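Local atomic coordinates of beta-galactosidase (Marinomonas sp. ef1, PDB entry 6Y2K), a protein that hydrolyses terminal beta-D-galactosyl residues of beta-galactosides, as a cold-active, hexameric glycoside hydrolase of family GH42. Residues H241-F246 and D260-D265; P9-K14 and Y351-Q356; K411-F416 and D454-N459. All coordinates share one frame; numbering follows the deposited sequence.

Contact 1 (H241-F246 and D260-D265)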
loop_
_atom_site.group_PDB
_atom_site.type_symbol
_atom_site.label_atom_id
_atom_site.label_comp_id
_atom_site.label_asym_id
_atom_site.label_seq_id
_atom_site.Cartn_x
_atom_site.Cartn_y
_atom_site.Cartn_z
ATOM N N HIS A 241 -24.019 8.386 43.882
ATOM C CA HIS A 241 -22.676 7.874 43.677
ATOM C C HIS A 241 -22.177 8.266 42.283
ATOM O O HIS A 241 -22.983 8.495 41.367
ATOM C CB HIS A 241 -22.593 6.358 43.881
ATOM C CG HIS A 241 -21.186 5.861 43.844
ATOM N ND1 HIS A 241 -20.301 6.082 44.876
ATOM C CD2 HIS A 241 -20.474 5.266 42.857
ATOM C CE1 HIS A 241 -19.115 5.608 44.543
ATOM N NE2 HIS A 241 -19.191 5.110 43.322
ATOM N N ASN A 242 -20.853 8.382 42.144
ATOM C CA ASN A 242 -20.227 8.776 40.876
ATOM C C ASN A 242 -19.654 7.555 40.133
ATOM O O ASN A 242 -18.616 7.017 40.502
ATOM C CB ASN A 242 -19.201 9.916 41.064
ATOM C CG ASN A 242 -18.067 9.576 42.025
ATOM O OD1 ASN A 242 -18.228 8.795 42.967
ATOM N ND2 ASN A 242 -16.905 10.179 41.788
ATOM N N TYR A 243 -20.377 7.135 39.095
ATOM C CA TYR A 243 -20.016 5.997 38.248
ATOM C C TYR A 243 -19.078 6.437 37.124
ATOM O O TYR A 243 -18.801 7.631 36.962
ATOM C CB TYR A 243 -21.276 5.355 37.662
ATOM C CG TYR A 243 -22.328 5.013 38.692
ATOM C CD1 TYR A 243 -22.032 4.170 39.758
ATOM C CD2 TYR A 243 -23.629 5.515 38.590
ATOM C CE1 TYR A 243 -22.998 3.841 40.708
ATOM C CE2 TYR A 243 -24.604 5.189 39.532
ATOM C CZ TYR A 243 -24.285 4.352 40.593
ATOM O OH TYR A 243 -25.252 4.023 41.536
ATOM N N MET A 244 -18.592 5.470 36.349
ATOM C CA MET A 244 -17.535 5.724 35.370
ATOM C C MET A 244 -17.919 5.291 33.966
ATOM O O MET A 244 -18.853 4.511 33.775
ATOM C CB MET A 244 -16.259 5.003 35.791
ATOM C CG MET A 244 -15.695 5.486 37.119
ATOM S SD MET A 244 -14.351 4.459 37.725
ATOM C CE MET A 244 -15.234 2.997 38.261
ATOM N N GLY A 245 -17.189 5.821 32.988
ATOM C CA GLY A 245 -17.281 5.351 31.612
ATOM C C GLY A 245 -16.575 4.011 31.474
ATOM O O GLY A 245 -15.513 3.808 32.054
ATOM N N PHE A 246 -17.173 3.086 30.734
ATOM C CA PHE A 246 -16.474 1.885 30.242
ATOM C C PHE A 246 -16.060 1.009 31.416
ATOM O O PHE A 246 -14.906 0.586 31.524
ATOM C CB PHE A 246 -15.286 2.288 29.336
ATOM C CG PHE A 246 -15.677 3.265 28.271
ATOM C CD1 PHE A 246 -16.251 2.819 27.084
ATOM C CD2 PHE A 246 -15.556 4.636 28.481
ATOM C CE1 PHE A 246 -16.655 3.715 26.110
ATOM C CE2 PHE A 246 -15.979 5.535 27.520
ATOM C CZ PHE A 246 -16.519 5.074 26.326
ATOM N N ASP A 260 -30.662 8.053 45.183
ATOM C CA ASP A 260 -31.634 8.961 44.567
ATOM C C ASP A 260 -31.241 9.402 43.165
ATOM O O ASP A 260 -32.111 9.710 42.351
ATOM C CB ASP A 260 -31.821 10.193 45.444
ATOM C CG ASP A 260 -32.304 9.840 46.827
ATOM O OD1 ASP A 260 -33.290 9.071 46.943
ATOM O OD2 ASP A 260 -31.680 10.299 47.808
ATOM N N VAL A 261 -29.935 9.468 42.898
ATOM C CA VAL A 261 -29.409 10.016 41.652
ATOM C C VAL A 261 -28.249 9.139 41.185
ATOM O O VAL A 261 -27.466 8.662 42.010
ATOM C CB VAL A 261 -28.856 11.450 41.854
ATOM C CG1 VAL A 261 -28.307 12.009 40.544
ATOM C CG2 VAL A 261 -29.920 12.380 42.442
ATOM N N ALA A 262 -28.154 8.935 39.872
ATOM C CA ALA A 262 -26.972 8.335 39.260
ATOM C C ALA A 262 -26.148 9.471 38.688
ATOM O O ALA A 262 -26.650 10.252 37.885
ATOM C CB ALA A 262 -27.368 7.369 38.162
ATOM N N SER A 263 -24.897 9.582 39.117
ATOM C CA SER A 263 -23.973 10.533 38.516
ATOM C C SER A 263 -22.832 9.770 37.887
ATOM O O SER A 263 -22.590 8.611 38.233
ATOM C CB SER A 263 -23.441 11.538 39.535
ATOM O OG SER A 263 -22.529 10.956 40.437
ATOM N N TRP A 264 -22.143 10.407 36.950
ATOM C CA TRP A 264 -20.981 9.770 36.342
ATOM C C TRP A 264 -19.914 10.747 35.897
ATOM O O TRP A 264 -20.121 11.967 35.882
ATOM C CB TRP A 264 -21.403 8.794 35.232
ATOM C CG TRP A 264 -21.657 9.412 33.911
ATOM C CD1 TRP A 264 -22.729 10.174 33.556
ATOM C CD2 TRP A 264 -20.839 9.290 32.743
ATOM N NE1 TRP A 264 -22.622 10.552 32.235
ATOM C CE2 TRP A 264 -21.471 10.021 31.711
ATOM C CE3 TRP A 264 -19.637 8.623 32.463
ATOM C CZ2 TRP A 264 -20.932 10.120 30.426
ATOM C CZ3 TRP A 264 -19.094 8.723 31.183
ATOM C CH2 TRP A 264 -19.747 9.458 30.179
ATOM N N ASP A 265 -18.755 10.178 35.573
ATOM C CA ASP A 265 -17.532 10.921 35.383
ATOM C C ASP A 265 -17.072 10.752 33.938
ATOM O O ASP A 265 -16.620 9.670 33.550
ATOM C CB ASP A 265 -16.480 10.422 36.384
ATOM C CG ASP A 265 -16.913 10.606 37.845
ATOM O OD1 ASP A 265 -17.832 11.400 38.099
ATOM O OD2 ASP A 265 -16.327 9.973 38.750
HETATM O O HOH W 1 -27.385 5.794 41.437
HETATM O O HOH W 2 -14.965 7.569 33.770
#

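Contact 2 (P9-K14 and Y351-Q356)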
loop_
_atom_site.group_PDB
_atom_site.type_symbol
_atom_site.label_atom_id
_atom_site.label_comp_id
_atom_site.label_asym_id
_atom_site.label_seq_id
_atom_site.Cartn_x
_atom_site.Cartn_y
_atom_site.Cartn_z
ATOM N N PRO A 9 -10.995 22.498 49.104
ATOM C CA PRO A 9 -10.550 23.593 49.982
ATOM C C PRO A 9 -9.334 23.209 50.840
ATOM O O PRO A 9 -8.464 24.050 51.079
ATOM C CB PRO A 9 -11.775 23.880 50.848
ATOM C CG PRO A 9 -12.589 22.645 50.791
ATOM C CD PRO A 9 -12.354 22.049 49.437
ATOM N N GLU A 10 -9.258 21.936 51.237
ATOM C CA GLU A 10 -8.096 21.417 51.963
ATOM C C GLU A 10 -6.757 21.443 51.189
ATOM O O GLU A 10 -5.690 21.250 51.795
ATOM C CB GLU A 10 -8.387 20.005 52.532
ATOM C CG GLU A 10 -8.305 18.834 51.551
ATOM C CD GLU A 10 -9.584 18.531 50.787
ATOM O OE1 GLU A 10 -10.452 19.431 50.589
ATOM O OE2 GLU A 10 -9.704 17.360 50.358
ATOM N N HIS A 11 -6.795 21.657 49.872
ATOM C CA HIS A 11 -5.566 21.830 49.081
ATOM C C HIS A 11 -5.058 23.266 48.985
ATOM O O HIS A 11 -3.963 23.483 48.451
ATOM C CB HIS A 11 -5.765 21.281 47.670
ATOM C CG HIS A 11 -6.036 19.809 47.629
ATOM N ND1 HIS A 11 -6.329 19.144 46.463
ATOM C CD2 HIS A 11 -6.069 18.880 48.612
ATOM C CE1 HIS A 11 -6.546 17.868 46.729
ATOM N NE2 HIS A 11 -6.386 17.680 48.026
ATOM N N TRP A 12 -5.839 24.236 49.469
ATOM C CA TRP A 12 -5.549 25.667 49.262
ATOM C C TRP A 12 -5.559 26.424 50.595
ATOM O O TRP A 12 -6.321 26.071 51.492
ATOM C CB TRP A 12 -6.564 26.311 48.289
ATOM C CG TRP A 12 -6.749 25.507 47.024
ATOM C CD1 TRP A 12 -7.859 24.805 46.662
ATOM C CD2 TRP A 12 -5.777 25.280 46.000
ATOM N NE1 TRP A 12 -7.646 24.159 45.466
ATOM C CE2 TRP A 12 -6.370 24.423 45.043
ATOM C CE3 TRP A 12 -4.461 25.716 45.793
ATOM C CZ2 TRP A 12 -5.696 24.001 43.889
ATOM C CZ3 TRP A 12 -3.782 25.288 44.639
ATOM C CH2 TRP A 12 -4.411 24.450 43.699
ATOM N N PRO A 13 -4.731 27.476 50.721
ATOM C CA PRO A 13 -4.810 28.266 51.958
ATOM C C PRO A 13 -6.196 28.894 52.152
ATOM O O PRO A 13 -6.869 29.223 51.177
ATOM C CB PRO A 13 -3.724 29.340 51.792
ATOM C CG PRO A 13 -3.307 29.306 50.360
ATOM C CD PRO A 13 -3.721 27.984 49.776
ATOM N N LYS A 14 -6.609 29.033 53.414
ATOM C CA LYS A 14 -7.921 29.603 53.767
ATOM C C LYS A 14 -8.135 31.008 53.207
ATOM O O LYS A 14 -9.273 31.402 52.965
ATOM C CB LYS A 14 -8.107 29.639 55.288
ATOM C CG LYS A 14 -8.234 28.264 55.919
ATOM C CD LYS A 14 -8.682 28.346 57.372
ATOM C CE LYS A 14 -8.740 26.962 58.010
ATOM N NZ LYS A 14 -9.289 27.015 59.394
ATOM N N TYR A 351 -17.906 20.091 36.864
ATOM C CA TYR A 351 -16.555 19.947 36.338
ATOM C C TYR A 351 -15.590 19.461 37.415
ATOM O O TYR A 351 -15.944 19.392 38.592
ATOM C CB TYR A 351 -16.063 21.271 35.750
ATOM C CG TYR A 351 -16.996 21.868 34.721
ATOM C CD1 TYR A 351 -17.019 21.392 33.417
ATOM C CD2 TYR A 351 -17.854 22.908 35.053
ATOM C CE1 TYR A 351 -17.869 21.935 32.472
ATOM C CE2 TYR A 351 -18.708 23.457 34.116
ATOM C CZ TYR A 351 -18.712 22.967 32.828
ATOM O OH TYR A 351 -19.561 23.511 31.892
ATOM N N PHE A 352 -14.371 19.128 37.005
ATOM C CA PHE A 352 -13.354 18.649 37.934
ATOM C C PHE A 352 -11.955 18.801 37.345
ATOM O O PHE A 352 -11.652 18.242 36.290
ATOM C CB PHE A 352 -13.613 17.188 38.306
ATOM C CG PHE A 352 -12.452 16.521 38.985
ATOM C CD1 PHE A 352 -11.318 16.174 38.267
ATOM C CD2 PHE A 352 -12.492 16.241 40.341
ATOM C CE1 PHE A 352 -10.248 15.560 38.889
ATOM C CE2 PHE A 352 -11.425 15.626 40.969
ATOM C CZ PHE A 352 -10.301 15.286 40.242
ATOM N N ARG A 353 -11.108 19.559 38.032
ATOM C CA ARG A 353 -11.498 20.206 39.280
ATOM C C ARG A 353 -11.594 21.718 39.110
ATOM O O ARG A 353 -11.455 22.239 38.004
ATOM C CB ARG A 353 -10.506 19.864 40.393
ATOM C CG ARG A 353 -9.106 19.539 39.899
ATOM C CD ARG A 353 -8.263 18.914 40.999
ATOM N NE ARG A 353 -8.011 19.848 42.092
ATOM C CZ ARG A 353 -7.348 19.538 43.202
ATOM N NH1 ARG A 353 -6.867 18.315 43.369
ATOM N NH2 ARG A 353 -7.167 20.452 44.145
ATOM N N TRP A 354 -11.834 22.419 40.214
ATOM C CA TRP A 354 -11.949 23.872 40.190
ATOM C C TRP A 354 -10.613 24.524 39.852
ATOM O O TRP A 354 -10.549 25.440 39.031
ATOM C CB TRP A 354 -12.462 24.391 41.536
ATOM C CG TRP A 354 -12.215 25.853 41.747
ATOM C CD1 TRP A 354 -11.323 26.417 42.614
ATOM C CD2 TRP A 354 -12.868 26.940 41.081
ATOM N NE1 TRP A 354 -11.382 27.786 42.528
ATOM C CE2 TRP A 354 -12.322 28.133 41.594
ATOM C CE3 TRP A 354 -13.862 27.020 40.100
ATOM C CZ2 TRP A 354 -12.736 29.391 41.159
ATOM C CZ3 TRP A 354 -14.270 28.269 39.670
ATOM C CH2 TRP A 354 -13.709 29.438 40.200
ATOM N N ARG A 355 -9.549 24.049 40.489
ATOM C CA ARG A 355 -8.208 24.586 40.256
ATOM C C ARG A 355 -7.211 23.437 40.177
ATOM O O ARG A 355 -7.165 22.594 41.070
ATOM C CB ARG A 355 -7.849 25.533 41.399
ATOM C CG ARG A 355 -6.506 26.235 41.280
ATOM C CD ARG A 355 -6.312 27.182 42.452
ATOM N NE ARG A 355 -4.951 27.698 42.507
ATOM C CZ ARG A 355 -4.470 28.483 43.469
ATOM N NH1 ARG A 355 -5.236 28.883 44.481
ATOM N NH2 ARG A 355 -3.200 28.873 43.414
ATOM N N GLN A 356 -6.423 23.409 39.099
ATOM C CA GLN A 356 -5.413 22.368 38.868
ATOM C C GLN A 356 -4.418 22.342 40.029
ATOM O O GLN A 356 -3.861 23.381 40.379
ATOM C CB GLN A 356 -4.691 22.643 37.546
ATOM C CG GLN A 356 -3.568 21.675 37.189
ATOM C CD GLN A 356 -2.906 22.000 35.860
ATOM O OE1 GLN A 356 -3.444 22.755 35.031
ATOM N NE2 GLN A 356 -1.731 21.419 35.643
#

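Contact 3 (K411-F416 and D454-N459)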
loop_
_atom_site.group_PDB
_atom_site.type_symbol
_atom_site.label_atom_id
_atom_site.label_comp_id
_atom_site.label_asym_id
_atom_site.label_seq_id
_atom_site.Cartn_x
_atom_site.Cartn_y
_atom_site.Cartn_z
ATOM N N LYS A 411 -38.248 6.848 22.821
ATOM C CA LYS A 411 -39.229 5.800 22.518
ATOM C C LYS A 411 -38.583 4.499 22.037
ATOM O O LYS A 411 -39.287 3.517 21.768
ATOM C CB LYS A 411 -40.226 6.304 21.476
ATOM C CG LYS A 411 -40.898 7.588 21.910
ATOM C CD LYS A 411 -42.169 7.864 21.133
ATOM C CE LYS A 411 -42.829 9.137 21.647
ATOM N NZ LYS A 411 -44.250 9.193 21.215
ATOM N N VAL A 412 -37.255 4.513 21.902
ATOM C CA VAL A 412 -36.463 3.319 21.628
ATOM C C VAL A 412 -35.701 2.955 22.893
ATOM O O VAL A 412 -35.061 3.820 23.493
ATOM C CB VAL A 412 -35.452 3.559 20.483
ATOM C CG1 VAL A 412 -34.599 2.319 20.241
ATOM C CG2 VAL A 412 -36.185 3.962 19.213
ATOM N N ALA A 413 -35.777 1.680 23.285
ATOM C CA ALA A 413 -35.045 1.156 24.434
ATOM C C ALA A 413 -34.015 0.112 24.000
ATOM O O ALA A 413 -34.303 -0.755 23.162
ATOM C CB ALA A 413 -36.005 0.555 25.450
ATOM N N LEU A 414 -32.819 0.219 24.575
ATOM C CA LEU A 414 -31.765 -0.784 24.453
ATOM C C LEU A 414 -31.578 -1.396 25.842
ATOM O O LEU A 414 -31.270 -0.681 26.787
ATOM C CB LEU A 414 -30.478 -0.114 23.974
ATOM C CG LEU A 414 -29.249 -1.003 23.724
ATOM C CD1 LEU A 414 -28.301 -0.316 22.754
ATOM C CD2 LEU A 414 -28.504 -1.373 25.006
ATOM N N MET A 415 -31.782 -2.701 25.973
ATOM C CA MET A 415 -31.674 -3.376 27.274
ATOM C C MET A 415 -30.231 -3.792 27.571
ATOM O O MET A 415 -29.672 -4.647 26.864
ATOM C CB MET A 415 -32.582 -4.610 27.315
ATOM C CG MET A 415 -32.607 -5.353 28.649
ATOM S SD MET A 415 -33.870 -6.642 28.695
ATOM C CE MET A 415 -35.332 -5.620 28.868
ATOM N N PHE A 416 -29.654 -3.197 28.620
ATOM C CA PHE A 416 -28.309 -3.510 29.093
ATOM C C PHE A 416 -28.395 -4.242 30.434
ATOM O O PHE A 416 -29.022 -3.747 31.371
ATOM C CB PHE A 416 -27.498 -2.225 29.264
ATOM C CG PHE A 416 -26.043 -2.462 29.554
ATOM C CD1 PHE A 416 -25.599 -2.635 30.863
ATOM C CD2 PHE A 416 -25.117 -2.548 28.520
ATOM C CE1 PHE A 416 -24.262 -2.864 31.136
ATOM C CE2 PHE A 416 -23.777 -2.788 28.789
ATOM C CZ PHE A 416 -23.348 -2.943 30.098
ATOM N N ASP A 454 -33.450 5.353 25.326
ATOM C CA ASP A 454 -33.283 4.939 26.726
ATOM C C ASP A 454 -32.494 3.649 26.739
ATOM O O ASP A 454 -32.693 2.781 25.884
ATOM C CB ASP A 454 -34.629 4.650 27.407
ATOM C CG ASP A 454 -35.316 5.892 27.926
ATOM O OD1 ASP A 454 -34.936 7.015 27.546
ATOM O OD2 ASP A 454 -36.239 5.730 28.744
ATOM N N ILE A 455 -31.600 3.523 27.711
ATOM C CA ILE A 455 -30.960 2.249 28.016
ATOM C C ILE A 455 -31.562 1.786 29.336
ATOM O O ILE A 455 -31.584 2.543 30.307
ATOM C CB ILE A 455 -29.425 2.368 28.078
ATOM C CG1 ILE A 455 -28.895 2.739 26.682
ATOM C CG2 ILE A 455 -28.805 1.071 28.589
ATOM C CD1 ILE A 455 -27.384 2.922 26.593
ATOM N N VAL A 456 -32.047 0.549 29.354
ATOM C CA VAL A 456 -32.867 0.052 30.454
ATOM C C VAL A 456 -32.352 -1.273 31.019
ATOM O O VAL A 456 -31.738 -2.066 30.293
ATOM C CB VAL A 456 -34.350 -0.110 30.026
ATOM C CG1 VAL A 456 -34.888 1.201 29.484
ATOM C CG2 VAL A 456 -34.532 -1.224 29.002
ATOM N N PRO A 457 -32.616 -1.527 32.316
ATOM C CA PRO A 457 -32.294 -2.829 32.889
ATOM C C PRO A 457 -33.311 -3.867 32.465
ATOM O O PRO A 457 -34.370 -3.517 31.929
ATOM C CB PRO A 457 -32.397 -2.575 34.390
ATOM C CG PRO A 457 -33.424 -1.506 34.515
ATOM C CD PRO A 457 -33.193 -0.615 33.328
ATOM N N SER A 458 -33.008 -5.133 32.732
ATOM C CA SER A 458 -33.887 -6.225 32.322
ATOM C C SER A 458 -35.207 -6.297 33.097
ATOM O O SER A 458 -36.177 -6.871 32.597
ATOM C CB SER A 458 -33.157 -7.565 32.356
ATOM O OG SER A 458 -32.644 -7.830 33.637
ATOM N N ASN A 459 -35.263 -5.688 34.282
ATOM C CA ASN A 459 -36.521 -5.594 35.043
ATOM C C ASN A 459 -37.351 -4.326 34.767
ATOM O O ASN A 459 -38.333 -4.071 35.465
ATOM C CB ASN A 459 -36.243 -5.738 36.542
ATOM C CG ASN A 459 -35.437 -4.582 37.116
ATOM O OD1 ASN A 459 -34.987 -3.680 36.401
ATOM N ND2 ASN A 459 -35.244 -4.613 38.428
#

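Contact 1 (H241-F246 and D260-D265)
Ser-263 turns its OG between its own backbone N and carbonyl carbon (chi1 72°), where the hydroxyl meets His-241 O, while Asn-242, with CG set likewise (chi1 59°), sends its amide across to the carboxylate of Asp-265. Two donors of one residue therefore grip His-241 O: Ser-263 N lies nearly in line with the carbonyl at 3.1 Å, and Ser-263 OG donates to the same oxygen from above the carbonyl plane at 2.7 Å. The parallel ladder runs on through a straight bond from Tyr-243 N to Ser-263 O (2.8 Å) and a weak, bent one from Asp-265 N to Tyr-243 O. Beyond the serine, on the same face, Asn-242 ND2 makes a weak bond of 3.1 Å to Asp-265 OD2, amide and carboxylate planes 64° apart. ND2 has its stronger partner in Asn-141 OD1, and OD1 of Asn-242 accepts from Glu-142 N. Tyr-243 and Ala-262 point to the other face, where Ala-262 CB sits at the edge of the phenol ring, 3.8 Å from Tyr-243 CE2. A water joins Tyr-243 OH to Val-261 O. Farther along, the edge of the Trp-264 indole, at CE3, comes to 3.8 Å from Gly-245 N, and a second water passes from that N to Asp-265 O. The indole N-H itself is taken by His-299 ND1. These are strands 238-244 and 261-266, joined through helix 252-256 in a beta-alpha-beta unit of the TIM barrel. Asn-242, Ser-263 and Asp-265 thus put buried polar groups on one face: the doubly held carbonyl ties the strands at one end, whereas the Asn-242 amide is held mainly by Asn-141 and Glu-142 N and only weakly by Asp-265.

Contact 2 (P9-K14 and Y351-Q356)
His-11 ends the short 3-10 segment 9-11 and Trp-12 follows it, its N bonded to Pro-9 O; the two face Arg-353 and Arg-355 on a loop that leaves strand 348-352 through a cis peptide between Phe-352 and Arg-353. No backbone bond crosses; side chains span the gap, the closest CA atoms, those of Trp-12 and Arg-355, being 9.5 Å apart. Arg-355 reaches over in an extended chain, CG anti to the backbone N, and lays its guanidinium flat on one face of the indole, planes 5° apart and centres 3.9 Å apart. Its CD stands over the six-membered ring of Trp-12, 3.5 Å from the centroid, as a CH-pi contact, whereas CZ is displaced from the ring normal by 31°, an off-centre cation-pi arrangement. Arg-355 NE comes to 3.4 Å from Trp-12 CZ3. At the edge of the same ring, Gln-356 O lies 3.5 Å from Trp-12 CH2. The chain of Arg-353 bends at chi3 and brings NH2 to His-11 ND1, a hydrogen bond of 2.8 Å with an N-H...N angle of 153°; Arg-353 NH2 lies somewhat out of the His-11 ring plane. The same NH2 stands 3.9 Å from Trp-12 CZ2. Arg-353 NE makes a weak bond to the backbone O of Arg-355. Arg-355 NH2 donates to Pro-371 O, while Val-181 and Phe-182 of a neighbouring subunit pack against His-11 and Arg-353. The buried Gln-356 O has the indole edge beside it but no hydrogen-bond partner in the model. The two arginines thus serve the loop that follows the first barrel strand differently, one by a directed N-H...N bond and the other by a flat stack that combines dispersion with cation-pi attraction.

Contact 3 (K411-F416 and D454-N459)
Met-415 leads across from strand 412-415 to the turn after strand 453-456. Its CB stands 4.3 Å from Val-456 CG2, and CG, anti to the backbone N (chi1 -177°), passes Val-456 O at 3.8 Å. SD continues to Ser-458, 3.7 Å from its CA, and a bend at chi3 (-75°) places the methyl CE 3.8 Å from Pro-457 O. The thioether therefore packs along the backbone of the turn, whose Ser-458 OG is bonded to Asp-417. Ile-455, on the face opposite Met-415 together with Leu-414, meets Phe-416 CB through CG2 at 3.6 Å; helices 435-448 and 294-305 cover these side chains, with Tyr-443 on Leu-414 and Leu-301 on both Phe-416 and Ile-455. Four backbone bonds alternate between the strands, from Asp-454 N to Val-412 O through to Phe-416 N to Val-456 O (2.9 Å). Asp-454 turns its carboxylate to Arg-303 and Tyr-465. Strand 453-456 is outermost in its sheet within this chain, and helix 435-448 precedes it in the connection from strand 412-415. The result is a parallel strand pair in an alpha/beta sheet, in keeping with the glutaminase-I-like fold of the GH42 trimerisation domain.

In the fold
Contacts 1 and 2 belong to the eight-stranded TIM barrel, contact 3 to the mixed sheet of the trimerisation domain. Contact 1 joins the fifth and sixth barrel strands; contact 2 sets the loop after the first strand against the loop that follows the eighth, where the barrel closes. Along the chain contact 1 is nested within the loop closed by contact 2, and contact 3 follows both. Centres of contacts 1 and 2 lie about 21 Å apart, those of 1 and 3 about 17 Å, and those of 2 and 3 about 38 Å, on opposite sides of the chain's centre. Helix 294-305 packs against both contact 1 and contact 3, joining barrel to trimerisation domain, whereas contact 2 meets a neighbouring subunit of the hexamer.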